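Long-range contacts in CdiA-CT toxin, Conserved domain protein (Yersinia pseudotuberculosis serotype O:3, PDB 4ZQU), which is the C-terminal toxin domain of a contact-dependent inhibition system, probably a nuclease of the PD-(D/E)XK type, and binds the immunity protein CdiI: residues W3-V7 and V88-V92; P18-Y24 and F68-S74; A30-V34 and M82-K86. All coordinates share one frame. Numbering follows the deposited sequence.

Contact 1 of 3, residues W3-V7 and V88-V92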
loop_
_atom_site.group_PDB
_atom_site.type_symbol
_atom_site.label_atom_id
_atom_site.label_comp_id
_atom_site.label_asym_id
_atom_site.label_seq_id
_atom_site.Cartn_x
_atom_site.Cartn_y
_atom_site.Cartn_z
ATOM N N TRP A 3 21.526 -1.127 -2.206
ATOM C CA TRP A 3 20.940 -2.461 -2.234
ATOM C C TRP A 3 19.489 -2.435 -2.699
ATOM O O TRP A 3 19.076 -3.270 -3.501
ATOM C CB TRP A 3 21.033 -3.118 -0.854
ATOM C CG TRP A 3 20.379 -4.468 -0.782
ATOM C CD1 TRP A 3 19.301 -4.818 -0.021
ATOM C CD2 TRP A 3 20.755 -5.645 -1.509
ATOM N NE1 TRP A 3 18.989 -6.140 -0.223
ATOM C CE2 TRP A 3 19.865 -6.671 -1.132
ATOM C CE3 TRP A 3 21.758 -5.933 -2.438
ATOM C CZ2 TRP A 3 19.950 -7.961 -1.653
ATOM C CZ3 TRP A 3 21.841 -7.215 -2.954
ATOM C CH2 TRP A 3 20.941 -8.211 -2.560
ATOM N N GLU A 4 18.728 -1.465 -2.203
ATOM C CA GLU A 4 17.312 -1.353 -2.530
ATOM C C GLU A 4 17.109 -1.147 -4.027
ATOM O O GLU A 4 16.165 -1.676 -4.612
ATOM C CB GLU A 4 16.669 -0.207 -1.742
ATOM C CG GLU A 4 15.146 -0.213 -1.766
ATOM C CD GLU A 4 14.535 0.725 -0.739
ATOM O OE1 GLU A 4 15.293 1.464 -0.073
ATOM O OE2 GLU A 4 13.294 0.718 -0.594
ATOM N N ASP A 5 18.008 -0.387 -4.643
ATOM C CA ASP A 5 17.930 -0.116 -6.074
ATOM C C ASP A 5 18.386 -1.318 -6.891
ATOM O O ASP A 5 17.827 -1.610 -7.951
ATOM C CB ASP A 5 18.765 1.115 -6.426
ATOM C CG ASP A 5 18.232 2.378 -5.782
ATOM O OD1 ASP A 5 17.430 3.082 -6.429
ATOM O OD2 ASP A 5 18.602 2.661 -4.624
ATOM N N TYR A 6 19.403 -2.009 -6.388
ATOM C CA TYR A 6 19.916 -3.214 -7.027
ATOM C C TYR A 6 18.849 -4.304 -7.092
ATOM O O TYR A 6 18.743 -5.030 -8.083
ATOM C CB TYR A 6 21.150 -3.723 -6.279
ATOM C CG TYR A 6 21.676 -5.040 -6.789
ATOM C CD1 TYR A 6 22.553 -5.088 -7.863
ATOM C CD2 TYR A 6 21.297 -6.240 -6.198
ATOM C CE1 TYR A 6 23.037 -6.292 -8.334
ATOM C CE2 TYR A 6 21.775 -7.448 -6.663
ATOM C CZ TYR A 6 22.644 -7.469 -7.731
ATOM O OH TYR A 6 23.126 -8.670 -8.200
ATOM N N VAL A 7 18.062 -4.414 -6.027
ATOM C CA VAL A 7 16.958 -5.363 -5.979
ATOM C C VAL A 7 15.958 -5.073 -7.099
ATOM O O VAL A 7 15.375 -5.987 -7.678
ATOM C CB VAL A 7 16.248 -5.322 -4.603
ATOM C CG1 VAL A 7 14.961 -6.137 -4.620
ATOM C CG2 VAL A 7 17.184 -5.826 -3.512
ATOM N N VAL A 88 12.013 -11.617 1.603
ATOM C CA VAL A 88 13.010 -10.672 2.078
ATOM C C VAL A 88 14.331 -10.905 1.354
ATOM O O VAL A 88 14.910 -11.988 1.433
ATOM C CB VAL A 88 13.233 -10.783 3.594
ATOM C CG1 VAL A 88 14.233 -9.733 4.049
ATOM C CG2 VAL A 88 11.918 -10.629 4.339
ATOM N N ARG A 89 14.789 -9.885 0.635
ATOM C CA ARG A 89 16.080 -9.931 -0.040
ATOM C C ARG A 89 17.153 -9.335 0.864
ATOM O O ARG A 89 17.236 -8.115 1.026
ATOM C CB ARG A 89 16.023 -9.184 -1.373
ATOM C CG ARG A 89 15.162 -9.857 -2.429
ATOM C CD ARG A 89 15.948 -10.902 -3.203
ATOM N NE ARG A 89 17.057 -10.310 -3.950
ATOM C CZ ARG A 89 16.948 -9.786 -5.168
ATOM N NH1 ARG A 89 15.774 -9.774 -5.786
ATOM N NH2 ARG A 89 18.014 -9.270 -5.768
ATOM N N LEU A 90 17.969 -10.207 1.449
ATOM C CA LEU A 90 18.922 -9.807 2.477
ATOM C C LEU A 90 20.355 -9.736 1.966
ATOM O O LEU A 90 20.887 -10.712 1.439
ATOM C CB LEU A 90 18.849 -10.775 3.659
ATOM C CG LEU A 90 19.733 -10.459 4.864
ATOM C CD1 LEU A 90 19.238 -9.211 5.581
ATOM C CD2 LEU A 90 19.785 -11.646 5.814
ATOM N N ALA A 91 20.978 -8.575 2.136
ATOM C CA ALA A 91 22.388 -8.409 1.814
ATOM C C ALA A 91 23.230 -8.508 3.084
ATOM O O ALA A 91 22.946 -7.841 4.077
ATOM C CB ALA A 91 22.624 -7.083 1.116
ATOM N N VAL A 92 24.256 -9.355 3.052
ATOM C CA VAL A 92 25.176 -9.494 4.177
ATOM C C VAL A 92 26.628 -9.334 3.713
ATOM O O VAL A 92 26.985 -9.758 2.613
ATOM C CB VAL A 92 25.001 -10.854 4.897
ATOM C CG1 VAL A 92 23.622 -10.944 5.538
ATOM C CG2 VAL A 92 25.228 -12.011 3.938
#
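The indole of W3 lies over the methyl group of A91. A91 CB sits 3.6 Å from the centroid of the six-membered ring, 16° off its normal, a CH-pi contact over the ring face. At the ring edge, W3 NE1 donates a hydrogen bond to R89 O (2.9 Å, 160°). With W3 in the t rotamer, one side chain makes both contacts. R89 points toward the helix and is the most covered residue here. V7 CG1 packs over one face of the R89 guanidinium, 3.9 Å from R89 NH1. Y6 CE2 lies near the guanidinium edge, 4.3 Å from R89 NH2. L90 points away from the helix. The axes of segments 3-7 and 88-92 run at 131° and approach to 10.0 Å. This is helix-on-sheet packing. Strand 85-92 is an inner strand of the mixed sheet, between 33-39 and 117-122. W3 also touches S39 and T121 on these neighbours. Helix 3-9 thus covers one sheet face, while L90 packs against I58 of helix 53-66 on the other.

Contact 2 of 3, residues P18-Y24 and F68-S74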
loop_
_atom_site.group_PDB
_atom_site.type_symbol
_atom_site.label_atom_id
_atom_site.label_comp_id
_atom_site.label_asym_id
_atom_site.label_seq_id
_atom_site.Cartn_x
_atom_site.Cartn_y
_atom_site.Cartn_z
ATOM N N PRO A 18 6.601 3.569 -2.994
ATOM C CA PRO A 18 7.106 4.821 -2.421
ATOM C C PRO A 18 7.801 4.565 -1.089
ATOM O O PRO A 18 7.423 3.627 -0.386
ATOM C CB PRO A 18 5.839 5.664 -2.240
ATOM C CG PRO A 18 4.725 4.671 -2.185
ATOM C CD PRO A 18 5.134 3.580 -3.124
ATOM N N PRO A 19 8.809 5.384 -0.753
ATOM C CA PRO A 19 9.670 5.180 0.415
ATOM C C PRO A 19 8.910 4.889 1.707
ATOM O O PRO A 19 7.813 5.411 1.919
ATOM C CB PRO A 19 10.422 6.507 0.522
ATOM C CG PRO A 19 10.488 6.992 -0.875
ATOM C CD PRO A 19 9.185 6.595 -1.502
ATOM N N ASN A 20 9.501 4.037 2.539
ATOM C CA ASN A 20 8.970 3.708 3.856
ATOM C C ASN A 20 7.563 3.112 3.816
ATOM O O ASN A 20 6.751 3.358 4.711
ATOM C CB ASN A 20 8.986 4.950 4.749
ATOM C CG ASN A 20 10.353 5.599 4.812
ATOM O OD1 ASN A 20 10.533 6.741 4.387
ATOM N ND2 ASN A 20 11.329 4.871 5.343
ATOM N N PHE A 21 7.278 2.324 2.784
ATOM C CA PHE A 21 5.984 1.658 2.699
ATOM C C PHE A 21 5.985 0.431 3.602
ATOM O O PHE A 21 6.050 -0.704 3.121
ATOM C CB PHE A 21 5.659 1.253 1.262
ATOM C CG PHE A 21 4.192 1.075 1.005
ATOM C CD1 PHE A 21 3.463 2.079 0.391
ATOM C CD2 PHE A 21 3.536 -0.087 1.387
ATOM C CE1 PHE A 21 2.112 1.927 0.153
ATOM C CE2 PHE A 21 2.182 -0.246 1.151
ATOM C CZ PHE A 21 1.470 0.764 0.534
ATOM N N LYS A 22 5.898 0.672 4.908
ATOM C CA LYS A 22 6.112 -0.368 5.907
ATOM C C LYS A 22 7.462 -1.035 5.663
ATOM O O LYS A 22 8.509 -0.384 5.696
ATOM C CB LYS A 22 4.990 -1.409 5.880
ATOM C CG LYS A 22 3.656 -0.909 6.404
ATOM C CD LYS A 22 3.443 -1.373 7.837
ATOM C CE LYS A 22 2.017 -1.845 8.078
ATOM N NZ LYS A 22 1.373 -1.055 9.163
ATOM N N THR A 23 7.422 -2.332 5.390
ATOM C CA THR A 23 8.629 -3.104 5.149
ATOM C C THR A 23 8.775 -3.451 3.667
ATOM O O THR A 23 9.839 -3.882 3.226
ATOM C CB THR A 23 8.623 -4.388 5.984
ATOM O OG1 THR A 23 9.830 -5.122 5.753
ATOM C CG2 THR A 23 7.430 -5.246 5.606
ATOM N N TYR A 24 7.707 -3.249 2.901
ATOM C CA TYR A 24 7.699 -3.611 1.487
ATOM C C TYR A 24 8.330 -2.527 0.620
ATOM O O TYR A 24 7.921 -1.366 0.663
ATOM C CB TYR A 24 6.272 -3.890 1.013
ATOM C CG TYR A 24 5.600 -5.040 1.729
ATOM C CD1 TYR A 24 6.344 -6.090 2.251
ATOM C CD2 TYR A 24 4.222 -5.069 1.890
ATOM C CE1 TYR A 24 5.735 -7.141 2.911
ATOM C CE2 TYR A 24 3.602 -6.116 2.549
ATOM C CZ TYR A 24 4.364 -7.149 3.057
ATOM O OH TYR A 24 3.754 -8.196 3.713
ATOM N N PHE A 68 1.497 -8.407 7.908
ATOM C CA PHE A 68 0.973 -7.299 7.124
ATOM C C PHE A 68 -0.474 -7.547 6.704
ATOM O O PHE A 68 -0.783 -8.556 6.067
ATOM C CB PHE A 68 1.845 -7.066 5.890
ATOM C CG PHE A 68 1.354 -5.965 5.000
ATOM C CD1 PHE A 68 1.787 -4.666 5.186
ATOM C CD2 PHE A 68 0.463 -6.229 3.970
ATOM C CE1 PHE A 68 1.341 -3.653 4.368
ATOM C CE2 PHE A 68 0.011 -5.218 3.151
ATOM C CZ PHE A 68 0.452 -3.928 3.351
ATOM N N GLU A 69 -1.355 -6.617 7.061
ATOM C CA GLU A 69 -2.756 -6.690 6.663
ATOM C C GLU A 69 -3.072 -5.663 5.581
ATOM O O GLU A 69 -3.633 -5.996 4.536
ATOM C CB GLU A 69 -3.672 -6.474 7.870
ATOM C CG GLU A 69 -5.150 -6.357 7.508
ATOM C CD GLU A 69 -6.028 -6.092 8.716
ATOM O OE1 GLU A 69 -5.491 -6.059 9.842
ATOM O OE2 GLU A 69 -7.253 -5.914 8.540
ATOM N N LYS A 70 -2.705 -4.413 5.840
ATOM C CA LYS A 70 -3.005 -3.320 4.926
ATOM C C LYS A 70 -2.160 -2.094 5.252
ATOM O O LYS A 70 -1.916 -1.794 6.420
ATOM C CB LYS A 70 -4.497 -2.974 4.985
ATOM C CG LYS A 70 -4.916 -1.827 4.081
ATOM C CD LYS A 70 -6.426 -1.792 3.880
ATOM C CE LYS A 70 -7.168 -1.522 5.179
ATOM N NZ LYS A 70 -8.627 -1.327 4.948
ATOM N N ALA A 71 -1.699 -1.402 4.213
ATOM C CA ALA A 71 -0.992 -0.136 4.377
ATOM C C ALA A 71 -1.419 0.846 3.296
ATOM O O ALA A 71 -1.474 0.498 2.117
ATOM C CB ALA A 71 0.514 -0.344 4.338
ATOM N N SER A 72 -1.729 2.070 3.706
ATOM C CA SER A 72 -2.139 3.117 2.779
ATOM C C SER A 72 -1.401 4.408 3.103
ATOM O O SER A 72 -1.632 5.020 4.148
ATOM C CB SER A 72 -3.653 3.335 2.838
ATOM O OG SER A 72 -4.085 4.247 1.839
ATOM N N LEU A 73 -0.511 4.812 2.205
ATOM C CA LEU A 73 0.340 5.971 2.442
ATOM C C LEU A 73 0.913 6.501 1.131
ATOM O O LEU A 73 1.076 5.747 0.174
ATOM C CB LEU A 73 1.465 5.608 3.414
ATOM C CG LEU A 73 2.396 4.467 2.993
ATOM C CD1 LEU A 73 3.768 5.003 2.605
ATOM C CD2 LEU A 73 2.512 3.415 4.089
ATOM N N SER A 74 1.212 7.799 1.101
ATOM C CA SER A 74 1.747 8.474 -0.088
ATOM C C SER A 74 0.837 8.321 -1.303
ATOM O O SER A 74 1.307 8.340 -2.440
ATOM C CB SER A 74 3.147 7.952 -0.428
ATOM O OG SER A 74 4.059 8.212 0.620
HETATM O O HOH W 1 6.661 7.644 1.183
#
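Residues 18-24 fold over strand 70-73 mainly through aromatic and aliphatic side chains. F21 centres an inverse gamma turn and starts a type II' beta turn ending at Y24. Its CA-to-CB bond points sideways, but the t rotamer brings the ring in to the strand. F21 CE2 meets A71 CB at 3.6 Å. L73 CD2 lies over the F21 ring face, 4.2 Å from the centroid and 14° off the normal, a CH-pi contact. L73 does so with chi1 p and chi2 off-rotamer at 108°. With Y24 m and F68 t, the edge of Y24 points at the face of F68, an edge-to-face pair with centroids 4.6 Å apart and planes at 57°. Y24 OH hydrogen-bonds T65 O. K22, with chi2 to chi4 all between wells, lays CG 3.8 Å from A71 CB and CE 4.0 Å from F68 CD1. A water joins P19 O (2.6 Å) and S74 OG (2.7 Å). No direct hydrogen bond links the segments. Strand residues 71-73 pair with an antiparallel CdiI strand, the beta-augmentation of this complex. The chemistry implies a mostly apolar contact, while K22 salt-bridges E137 and K70 salt-bridges D121 and hydrogen-bonds P133 O, all on the CdiI chain.

Contact 3 of 3, residues A30-V34 and M82-K86; sequences ATGAV and MITSK
Both segments pass from a turn into neighbouring parallel strands, the starts of 33-39 and 85-92. CA 31 to 34 and CA 82 to 86 run 54° apart. The nearest CA pairs are G32–I83 (4.6 Å), A33–S85 (4.6 Å) and V34–K86 (5.0 Å); V34 and K86 form a parallel bridge. G32 has phi/psi 95/9; a CB there would clash with M82 O. I83 (-83/124) is followed by T84 at -104/-25; S85 (-152/152), V34 (-101/145) and K86 (-125/136) are extended. T84 N donates to G32 O (2.8 Å, 162°), and V34 N donates to S85 O (2.8 Å, 169°). T84 is p, and its OG1 donates to T31 O at 2.7 Å. V34 and K86, both m, share one sheet face, with V34 CG2 3.6 Å from K86 CG. I83 is m, t, with CG1 3.7 Å from V34 CG1. K86, t beyond chi1, hydrogen-bonds T65 O through NZ. A33 and S85 turn to the opposite face, with A33 CB 3.2 Å from S85 OG. R28 of the CdiI chain hydrogen-bonds A30 O. The arrangement is the opening of a parallel strand pair in the mixed sheet of a PD-(D/E)XK-clan endonuclease-like domain.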
loop_
_atom_site.group_PDB
_atom_site.type_symbol
_atom_site.label_atom_id
_atom_site.label_comp_id
_atom_site.label_asym_id
_atom_site.label_seq_id
_atom_site.Cartn_x
_atom_site.Cartn_y
_atom_site.Cartn_z
ATOM N N ALA A 30 1.428 -7.075 -11.089
ATOM C CA ALA A 30 0.632 -8.050 -11.825
ATOM C C ALA A 30 0.473 -9.376 -11.075
ATOM O O ALA A 30 -0.625 -9.929 -11.020
ATOM C CB ALA A 30 1.240 -8.292 -13.192
ATOM N N THR A 31 1.558 -9.886 -10.497
ATOM C CA THR A 31 1.518 -11.200 -9.853
ATOM C C THR A 31 1.204 -11.133 -8.358
ATOM O O THR A 31 0.646 -12.077 -7.799
ATOM C CB THR A 31 2.846 -11.964 -10.032
ATOM O OG1 THR A 31 3.853 -11.395 -9.186
ATOM C CG2 THR A 31 3.300 -11.916 -11.480
ATOM N N GLY A 32 1.569 -10.034 -7.709
ATOM C CA GLY A 32 1.260 -9.858 -6.302
ATOM C C GLY A 32 2.386 -10.263 -5.373
ATOM O O GLY A 32 2.211 -10.325 -4.157
ATOM N N ALA A 33 3.547 -10.549 -5.951
ATOM C CA ALA A 33 4.729 -10.877 -5.169
ATOM C C ALA A 33 5.306 -9.620 -4.532
ATOM O O ALA A 33 5.634 -8.665 -5.235
ATOM C CB ALA A 33 5.766 -11.552 -6.042
ATOM N N VAL A 34 5.423 -9.607 -3.207
ATOM C CA VAL A 34 6.046 -8.473 -2.531
ATOM C C VAL A 34 7.487 -8.794 -2.156
ATOM O O VAL A 34 7.821 -9.934 -1.832
ATOM C CB VAL A 34 5.277 -8.044 -1.260
ATOM C CG1 VAL A 34 3.864 -7.639 -1.604
ATOM C CG2 VAL A 34 5.272 -9.152 -0.227
ATOM N N MET A 82 -4.014 -8.743 -1.880
ATOM C CA MET A 82 -3.314 -8.528 -3.143
ATOM C C MET A 82 -2.034 -9.350 -3.218
ATOM O O MET A 82 -1.563 -9.691 -4.300
ATOM C CB MET A 82 -2.975 -7.047 -3.319
ATOM C CG MET A 82 -4.138 -6.097 -3.108
ATOM S SD MET A 82 -3.583 -4.394 -2.882
ATOM C CE MET A 82 -5.136 -3.542 -2.633
ATOM N N ILE A 83 -1.478 -9.659 -2.053
ATOM C CA ILE A 83 -0.173 -10.298 -1.956
ATOM C C ILE A 83 -0.250 -11.813 -2.138
ATOM O O ILE A 83 -0.980 -12.495 -1.415
ATOM C CB ILE A 83 0.477 -9.979 -0.600
ATOM C CG1 ILE A 83 0.502 -8.464 -0.377
ATOM C CG2 ILE A 83 1.870 -10.577 -0.518
ATOM C CD1 ILE A 83 0.969 -8.054 1.002
ATOM N N THR A 84 0.506 -12.335 -3.102
ATOM C CA THR A 84 0.502 -13.771 -3.376
ATOM C C THR A 84 1.750 -14.458 -2.834
ATOM O O THR A 84 1.738 -15.658 -2.564
ATOM C CB THR A 84 0.391 -14.064 -4.886
ATOM O OG1 THR A 84 1.460 -13.415 -5.584
ATOM C CG2 THR A 84 -0.942 -13.572 -5.430
ATOM N N SER A 85 2.829 -13.699 -2.684
ATOM C CA SER A 85 4.046 -14.234 -2.085
ATOM C C SER A 85 4.837 -13.125 -1.406
ATOM O O SER A 85 4.752 -11.960 -1.796
ATOM C CB SER A 85 4.907 -14.940 -3.135
ATOM O OG SER A 85 5.294 -14.049 -4.163
ATOM N N LYS A 86 5.595 -13.497 -0.379
ATOM C CA LYS A 86 6.382 -12.544 0.391
ATOM C C LYS A 86 7.841 -12.974 0.430
ATOM O O LYS A 86 8.145 -14.149 0.630
ATOM C CB LYS A 86 5.825 -12.410 1.811
ATOM C CG LYS A 86 4.375 -11.947 1.866
ATOM C CD LYS A 86 3.816 -11.966 3.282
ATOM C CE LYS A 86 2.365 -11.497 3.292
ATOM N NZ LYS A 86 1.754 -11.530 4.649
HETATM O O HOH W 2 7.979 -12.314 -3.058
#

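Contacts 1 and 3 both use strand 85-92, at its later and earlier parts, and their centres are 18 Å apart. Contact 3 starts the pairing with strand 33-39; contact 1 covers the far part with the N-terminal helix. Contact 2 touches contact 3 directly, with centres 14 Å apart. F68 CD2 lies 3.5 Å from I83 CD1, Y24 CE2 3.6 Å from I83 CD1, and Y24 CE1 3.8 Å from V34 CG2. The Y24–F68 pair thus packs on contact 3, and Y24 OH lies 3.6 Å from K86 CE. Contacts 1 and 2 do not touch; their nearest atoms are about 6 Å apart. Contacts 2 and 3 meet CdiI; contact 1 does not.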